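Long-range contacts in malate dehydrogenase (Aeropyrum pernix, PDB 2D4A), which catalyses the reversible oxidation of malate to oxaloacetate, using NADP or NAD as the cofactor: residues A110-T115 with E135-F140; M122-Y127 with Y256-A261; A147-Y152 with V164-L169. All blocks are in the same frame, centred on the assembly; numbering follows the deposited sequence.

Contact 1 of 3, residues A110-T115 with E135-F140; sequences AIVVIT and ERVIGF
I138 O is held twice by the neighbouring strand: I114 N gives it a hydrogen bond of 2.6 Å, lying in the plane of the carbonyl, and V113 CA adds a CA-H...O contact. The other backbone bonds follow the parallel register. V112 N donates to R136 O at 2.9 Å from above the carbonyl plane, V112 O receives I138 N at 2.8 Å, and F140 N donates to I114 O nearly along the C=O axis, the N-H...O angle being 175°. Both strands belong to one beta-alpha-beta unit of the NAD-binding Rossmann domain, with helix 119-130 as the crossover and 137-139 as an outermost strand of the parallel sheet in this chain. V113 and I138 share one face, on which V113 packs against L229 and T232 of helix 223-237; V112, V137 and I114 share the other, where M126 of the crossover helix touches I114 and V137. I111 CG2, anti to its backbone N, meets I138 CD1 at 3.4 Å, while I111 CG1 lies 4.0 Å from R136 CD. R136 bends at chi3 (-85°) so that NH1 reaches A110 O at 2.7 Å, near the guanidinium plane, and F132 makes a cation-pi contact with the same side chain. At the C-terminal end a water donates to T115 O (2.9 Å) and F140 O; T115 probably binds NADP(+), by analogy with relatives.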
# COMPACT_ATOMS: atom_id res chain seq x y z
N ALA B 110 20.46 -15.03 12.04
CA ALA B 110 19.13 -14.86 11.46
C ALA B 110 17.96 -15.36 12.30
O ALA B 110 18.14 -16.17 13.20
CB ALA B 110 19.08 -15.54 10.10
N ILE B 111 16.76 -14.81 12.06
CA ILE B 111 15.51 -15.27 12.71
C ILE B 111 14.83 -16.23 11.71
O ILE B 111 14.83 -15.98 10.52
CB ILE B 111 14.55 -14.15 13.06
CG1 ILE B 111 15.18 -13.06 13.94
CG2 ILE B 111 13.33 -14.70 13.84
CD1 ILE B 111 14.30 -11.86 14.22
N VAL B 112 14.57 -17.56 12.24
CA VAL B 112 13.92 -18.49 11.33
C VAL B 112 12.45 -18.67 11.67
O VAL B 112 12.05 -18.60 12.83
CB VAL B 112 14.63 -19.86 11.30
CG1 VAL B 112 16.03 -19.63 10.87
CG2 VAL B 112 14.63 -20.55 12.66
N VAL B 113 11.64 -18.78 10.62
CA VAL B 113 10.18 -18.94 10.87
C VAL B 113 9.75 -20.19 10.09
O VAL B 113 10.06 -20.25 8.88
CB VAL B 113 9.37 -17.72 10.46
CG1 VAL B 113 7.86 -17.90 10.72
CG2 VAL B 113 9.80 -16.44 11.19
N ILE B 114 9.21 -21.15 10.68
CA ILE B 114 8.82 -22.37 9.97
C ILE B 114 7.32 -22.39 9.70
O ILE B 114 6.54 -21.90 10.51
CB ILE B 114 9.14 -23.63 10.82
CG1 ILE B 114 10.48 -23.45 11.54
CG2 ILE B 114 9.13 -24.87 9.94
CD1 ILE B 114 11.67 -23.34 10.63
N THR B 115 6.93 -22.93 8.54
CA THR B 115 5.50 -23.07 8.20
C THR B 115 5.20 -24.57 8.10
O THR B 115 4.07 -25.00 8.32
CB THR B 115 5.10 -22.44 6.83
OG1 THR B 115 5.84 -23.07 5.79
CG2 THR B 115 5.35 -20.94 6.80
N GLU B 135 14.28 -17.75 21.32
CA GLU B 135 13.87 -16.48 20.75
C GLU B 135 14.08 -16.35 19.25
O GLU B 135 13.52 -15.46 18.63
CB GLU B 135 14.57 -15.34 21.48
CG GLU B 135 14.28 -15.31 22.98
CD GLU B 135 15.12 -16.30 23.78
OE1 GLU B 135 14.68 -16.70 24.88
OE2 GLU B 135 16.23 -16.65 23.32
N ARG B 136 14.64 -17.03 18.48
CA ARG B 136 14.91 -16.96 17.05
C ARG B 136 14.48 -18.17 16.22
O ARG B 136 14.86 -18.31 15.06
CB ARG B 136 16.40 -16.66 16.80
CG ARG B 136 16.79 -15.23 17.15
CD ARG B 136 17.98 -14.75 16.32
NE ARG B 136 19.27 -15.15 16.90
CZ ARG B 136 20.06 -16.10 16.42
NH1 ARG B 136 19.73 -16.77 15.33
NH2 ARG B 136 21.20 -16.37 17.04
N VAL B 137 13.71 -19.07 16.83
CA VAL B 137 13.18 -20.24 16.12
C VAL B 137 11.67 -20.13 16.27
O VAL B 137 11.12 -20.50 17.31
CB VAL B 137 13.66 -21.57 16.74
CG1 VAL B 137 13.17 -22.72 15.88
CG2 VAL B 137 15.18 -21.61 16.85
N ILE B 138 10.99 -19.62 15.24
CA ILE B 138 9.54 -19.42 15.28
C ILE B 138 8.70 -20.28 14.35
O ILE B 138 8.86 -20.24 13.14
CB ILE B 138 9.15 -17.95 14.94
CG1 ILE B 138 9.85 -16.96 15.87
CG2 ILE B 138 7.66 -17.77 15.09
CD1 ILE B 138 11.29 -16.75 15.58
N GLY B 139 7.76 -21.03 14.93
CA GLY B 139 6.88 -21.84 14.11
C GLY B 139 5.61 -21.02 13.89
O GLY B 139 5.05 -20.49 14.84
N PHE B 140 5.06 -20.88 12.69
CA PHE B 140 3.78 -20.18 12.44
C PHE B 140 2.59 -21.07 12.63
O PHE B 140 2.54 -22.17 12.04
CB PHE B 140 3.89 -19.66 10.98
CG PHE B 140 2.69 -18.93 10.48
CD1 PHE B 140 2.53 -17.57 10.68
CD2 PHE B 140 1.68 -19.66 9.85
CE1 PHE B 140 1.36 -16.95 10.25
CE2 PHE B 140 0.54 -19.04 9.42
CZ PHE B 140 0.38 -17.68 9.61
O HOH W 1 2.36 -23.01 9.48

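Contact 2 of 3, residues M122-Y127 with Y256-A261; sequences MTYVMY and YNDIVA
One turn of helix 119-130 faces the chain where it rounds a corner at D258 and I259 and enters strand 260-268, the nearest backbone pair being Y124 CA and V260 CA at 6.3 Å. No hydrogen bond crosses; side chains carry most of the contact, with V260 in the middle. The two methyls of this valine part ways: V260 CG1, anti to the backbone N (chi1 173°), comes within 4.2 Å of T123 CB, while V260 CG2 lies 3.8 Å from Y124 CB. Y124 holds CG anti to its own backbone N (chi1 -172°), which carries the ring along the incoming chain. V260 CG2 sits at the ring edge, 3.8 Å from Y124 CD2, and farther along the same edge I259 CA lies 4.4 Å from Y124 CE2. The helix belongs to the NAD-binding Rossmann domain and the strand to the alpha/beta C-terminal domain, so this is packing between the two domains of the LDH/MDH fold. Y249 of strand 242-251 and V299 of helix 282-300 also touch Y124. The polar tips only approach: Y124 OH and D258 OD1 are 3.9 Å apart, with ring and carboxylate planes 63° to each other. D258 OD1 has its hydrogen bond from Y249 OH instead, and K128 NZ forms a long, weak ion pair with it. T123 OG1, for its part, is hydrogen-bonded to V119 O one turn earlier in its own helix, and T123 meets V260 through carbon.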
# COMPACT_ATOMS: atom_id res chain seq x y z
N MET B 122 7.93 -29.77 14.03
CA MET B 122 8.97 -29.24 13.16
C MET B 122 9.76 -28.14 13.85
O MET B 122 10.98 -28.06 13.73
CB MET B 122 8.36 -28.69 11.87
CG MET B 122 7.69 -29.73 10.98
SD MET B 122 8.77 -31.14 10.55
CE MET B 122 8.12 -32.43 11.66
N THR B 123 9.06 -27.28 14.59
CA THR B 123 9.72 -26.21 15.31
C THR B 123 10.67 -26.83 16.33
O THR B 123 11.77 -26.34 16.54
CB THR B 123 8.69 -25.34 16.04
OG1 THR B 123 7.80 -24.76 15.08
CG2 THR B 123 9.38 -24.23 16.82
N TYR B 124 10.23 -27.92 16.95
CA TYR B 124 11.03 -28.62 17.95
C TYR B 124 12.34 -29.13 17.34
O TYR B 124 13.42 -28.81 17.82
CB TYR B 124 10.22 -29.79 18.53
CG TYR B 124 10.86 -30.49 19.71
CD1 TYR B 124 11.89 -31.41 19.54
CD2 TYR B 124 10.42 -30.22 21.02
CE1 TYR B 124 12.46 -32.06 20.63
CE2 TYR B 124 10.99 -30.86 22.12
CZ TYR B 124 12.01 -31.78 21.91
OH TYR B 124 12.59 -32.41 22.98
N VAL B 125 12.24 -29.91 16.26
CA VAL B 125 13.42 -30.44 15.60
C VAL B 125 14.38 -29.34 15.14
O VAL B 125 15.59 -29.44 15.34
CB VAL B 125 13.01 -31.31 14.38
CG1 VAL B 125 14.22 -31.60 13.51
CG2 VAL B 125 12.37 -32.60 14.86
N MET B 126 13.83 -28.30 14.53
CA MET B 126 14.64 -27.17 14.05
C MET B 126 15.36 -26.45 15.20
O MET B 126 16.51 -26.02 15.06
CB MET B 126 13.74 -26.19 13.29
CG MET B 126 14.46 -24.97 12.72
SD MET B 126 15.66 -25.39 11.47
CE MET B 126 14.59 -25.54 10.05
N TYR B 127 14.67 -26.32 16.33
CA TYR B 127 15.22 -25.67 17.52
C TYR B 127 16.42 -26.45 18.07
O TYR B 127 17.44 -25.87 18.43
CB TYR B 127 14.15 -25.57 18.61
CG TYR B 127 14.72 -25.22 19.96
CD1 TYR B 127 15.22 -23.94 20.22
CD2 TYR B 127 14.81 -26.17 20.97
CE1 TYR B 127 15.81 -23.63 21.44
CE2 TYR B 127 15.40 -25.87 22.21
CZ TYR B 127 15.89 -24.59 22.43
OH TYR B 127 16.48 -24.29 23.63
N TYR B 256 5.39 -25.19 31.97
CA TYR B 256 5.88 -26.28 31.11
C TYR B 256 7.26 -25.93 30.62
O TYR B 256 7.56 -24.73 30.46
CB TYR B 256 4.92 -26.48 29.93
CG TYR B 256 3.57 -27.05 30.35
CD1 TYR B 256 3.49 -28.44 30.60
CD2 TYR B 256 2.43 -26.30 30.39
CE1 TYR B 256 2.28 -28.98 31.01
CE2 TYR B 256 1.22 -26.86 30.74
CZ TYR B 256 1.15 -28.17 31.11
OH TYR B 256 -0.05 -28.76 31.43
N ASN B 257 7.97 -26.90 30.08
CA ASN B 257 9.31 -26.64 29.53
C ASN B 257 9.75 -27.82 28.71
O ASN B 257 9.23 -28.93 28.85
CB ASN B 257 10.30 -26.22 30.59
CG ASN B 257 10.59 -27.21 31.68
OD1 ASN B 257 9.88 -27.38 32.65
ND2 ASN B 257 11.68 -27.97 31.49
N ASP B 258 10.82 -27.68 28.04
CA ASP B 258 11.23 -28.84 27.22
C ASP B 258 10.02 -29.39 26.53
O ASP B 258 9.76 -30.51 26.17
CB ASP B 258 12.05 -29.84 28.00
CG ASP B 258 12.66 -30.90 27.07
OD1 ASP B 258 13.51 -30.53 26.22
OD2 ASP B 258 12.36 -32.08 27.21
N ILE B 259 9.32 -28.42 25.66
CA ILE B 259 8.18 -28.74 24.74
C ILE B 259 7.79 -27.50 23.94
O ILE B 259 8.14 -26.38 24.31
CB ILE B 259 6.97 -29.27 25.56
CG1 ILE B 259 5.94 -29.89 24.60
CG2 ILE B 259 6.34 -28.15 26.39
CD1 ILE B 259 6.52 -30.99 23.68
N VAL B 260 7.08 -27.71 22.83
CA VAL B 260 6.64 -26.63 21.97
C VAL B 260 5.12 -26.48 22.06
O VAL B 260 4.40 -27.48 22.05
CB VAL B 260 7.01 -26.92 20.49
CG1 VAL B 260 6.39 -25.87 19.57
CG2 VAL B 260 8.53 -26.95 20.33
N ALA B 261 4.64 -25.24 22.15
CA ALA B 261 3.20 -24.96 22.21
C ALA B 261 2.80 -23.64 21.54
O ALA B 261 3.62 -22.72 21.40
CB ALA B 261 2.73 -24.97 23.67

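Contact 3 of 3, residues A147-Y152 with V164-L169; sequences ARMAYY and VNAIVL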
# COMPACT_ATOMS: atom_id res chain seq x y z
N ALA B 147 -7.15 -16.04 12.55
CA ALA B 147 -7.80 -15.43 11.39
C ALA B 147 -8.95 -16.29 10.88
O ALA B 147 -9.99 -15.77 10.46
CB ALA B 147 -6.78 -15.19 10.28
N ARG B 148 -8.76 -17.61 10.89
CA ARG B 148 -9.79 -18.55 10.44
C ARG B 148 -10.98 -18.52 11.42
O ARG B 148 -12.14 -18.54 11.02
CB ARG B 148 -9.22 -19.97 10.33
CG ARG B 148 -8.40 -20.23 9.07
CD ARG B 148 -7.72 -21.59 9.14
NE ARG B 148 -7.04 -21.99 7.91
CZ ARG B 148 -6.15 -22.99 7.83
NH1 ARG B 148 -5.84 -23.68 8.91
NH2 ARG B 148 -5.58 -23.31 6.69
N MET B 149 -10.66 -18.48 12.71
CA MET B 149 -11.68 -18.42 13.74
C MET B 149 -12.47 -17.14 13.50
O MET B 149 -13.70 -17.16 13.46
CB MET B 149 -11.01 -18.36 15.11
CG MET B 149 -11.96 -18.13 16.26
SD MET B 149 -12.05 -19.57 17.32
CE MET B 149 -13.15 -20.60 16.35
N ALA B 150 -11.74 -16.04 13.33
CA ALA B 150 -12.34 -14.73 13.09
C ALA B 150 -13.21 -14.72 11.83
O ALA B 150 -14.28 -14.11 11.81
CB ALA B 150 -11.25 -13.69 12.96
N TYR B 151 -12.74 -15.41 10.80
CA TYR B 151 -13.45 -15.52 9.53
C TYR B 151 -14.79 -16.24 9.67
O TYR B 151 -15.82 -15.78 9.16
CB TYR B 151 -12.56 -16.23 8.51
CG TYR B 151 -13.22 -16.54 7.19
CD1 TYR B 151 -13.94 -17.73 7.01
CD2 TYR B 151 -13.17 -15.63 6.13
CE1 TYR B 151 -14.58 -18.00 5.81
CE2 TYR B 151 -13.82 -15.90 4.92
CZ TYR B 151 -14.52 -17.08 4.78
OH TYR B 151 -15.18 -17.35 3.61
N TYR B 152 -14.78 -17.37 10.38
CA TYR B 152 -16.01 -18.13 10.58
C TYR B 152 -17.01 -17.39 11.45
O TYR B 152 -18.20 -17.38 11.15
CB TYR B 152 -15.68 -19.53 11.14
CG TYR B 152 -15.04 -20.41 10.09
CD1 TYR B 152 -15.69 -20.67 8.89
CD2 TYR B 152 -13.74 -20.88 10.25
CE1 TYR B 152 -15.06 -21.37 7.87
CE2 TYR B 152 -13.10 -21.59 9.23
CZ TYR B 152 -13.77 -21.83 8.04
OH TYR B 152 -13.13 -22.47 7.00
N VAL B 164 -13.39 -8.67 14.75
CA VAL B 164 -13.41 -9.82 15.62
C VAL B 164 -12.05 -10.05 16.23
O VAL B 164 -11.03 -10.04 15.54
CB VAL B 164 -13.82 -11.07 14.86
CG1 VAL B 164 -13.84 -12.25 15.82
CG2 VAL B 164 -15.17 -10.85 14.22
N ASN B 165 -12.03 -10.25 17.54
CA ASN B 165 -10.80 -10.49 18.27
C ASN B 165 -10.88 -11.93 18.81
O ASN B 165 -11.57 -12.19 19.79
CB ASN B 165 -10.73 -9.47 19.41
CG ASN B 165 -9.54 -9.66 20.32
OD1 ASN B 165 -9.63 -9.45 21.53
ND2 ASN B 165 -8.39 -10.05 19.74
N ALA B 166 -10.18 -12.86 18.16
CA ALA B 166 -10.23 -14.26 18.59
C ALA B 166 -8.95 -14.76 19.25
O ALA B 166 -7.87 -14.71 18.66
CB ALA B 166 -10.57 -15.16 17.41
N ILE B 167 -9.08 -15.26 20.48
CA ILE B 167 -7.92 -15.77 21.21
C ILE B 167 -7.86 -17.31 21.12
O ILE B 167 -8.83 -18.00 21.40
CB ILE B 167 -7.99 -15.29 22.69
CG1 ILE B 167 -7.78 -13.77 22.75
CG2 ILE B 167 -6.97 -16.02 23.55
CD1 ILE B 167 -6.45 -13.30 22.19
N VAL B 168 -6.71 -17.83 20.70
CA VAL B 168 -6.53 -19.27 20.59
C VAL B 168 -5.23 -19.70 21.28
O VAL B 168 -4.35 -18.87 21.52
CB VAL B 168 -6.51 -19.73 19.10
CG1 VAL B 168 -7.88 -19.54 18.48
CG2 VAL B 168 -5.47 -18.91 18.31
N LEU B 169 -5.11 -20.98 21.61
CA LEU B 169 -3.91 -21.51 22.28
C LEU B 169 -3.79 -23.01 22.02
O LEU B 169 -4.66 -23.61 21.40
CB LEU B 169 -4.00 -21.32 23.80
CG LEU B 169 -4.03 -19.96 24.46
CD1 LEU B 169 -4.61 -20.11 25.86
CD2 LEU B 169 -2.65 -19.34 24.50
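In the alpha/beta C-terminal domain, helix 142-157 packs against strand 164-169 of an antiparallel sheet, the two elements following each other in the chain. V164, A166 and V168 turn their side chains toward the helix, whereas N165 and I167 point away and pack on S184 and G187 of a third subunit. The side chains that meet are all nonpolar, and no hydrogen bond crosses. A150 gives a short side chain and so brings the helix backbone close to the strand: V164 CG1 lies 4.0 Å from A150 CA and 4.1 Å from A150 CB. A methyl group in the middle, A166 CB, faces the M149 side chain, with M149 CG at 3.5 Å and A150 N at 4.3 Å. Outside the two segments, S146 OG of the same helix is hydrogen-bonded to A166 O, adding a polar tie. R148, a probable substrate-binding arginine by analogy with relatives, lies on this helix but takes no part in the strand contact; it packs on H45 of a second subunit, and the ring of that H45 also meets Y151 edge-to-face. M149 leaves the helix with CG anti to its backbone N (chi1 173°) and then bends at chi2 (113°) and chi3 (-79°), so that its chain runs past A166 and M149 SD comes within 4.3 Å of V168 CG1.

In the fold
From the N terminus, contact 1 opens at 110-115 and closes at 135-140, around a loop holding helix 119-130. Contact 2 begins inside that loop, at 122-127, and closes only at 256-261, so the two cross; they also touch, T123 packing on G139. Contact 3 runs in series after contact 1, closing a short loop between 147-152 and 164-169, and is nested within the long loop of contact 2. Contact 1 thus ties the inner strand 111-114 to the outermost strand 137-139 of the Rossmann sheet, contact 3 ties helix to sheet within the C-terminal domain, and contact 2 joins the two domains. The centre of contact 3 is about 22 Å from that of contact 1.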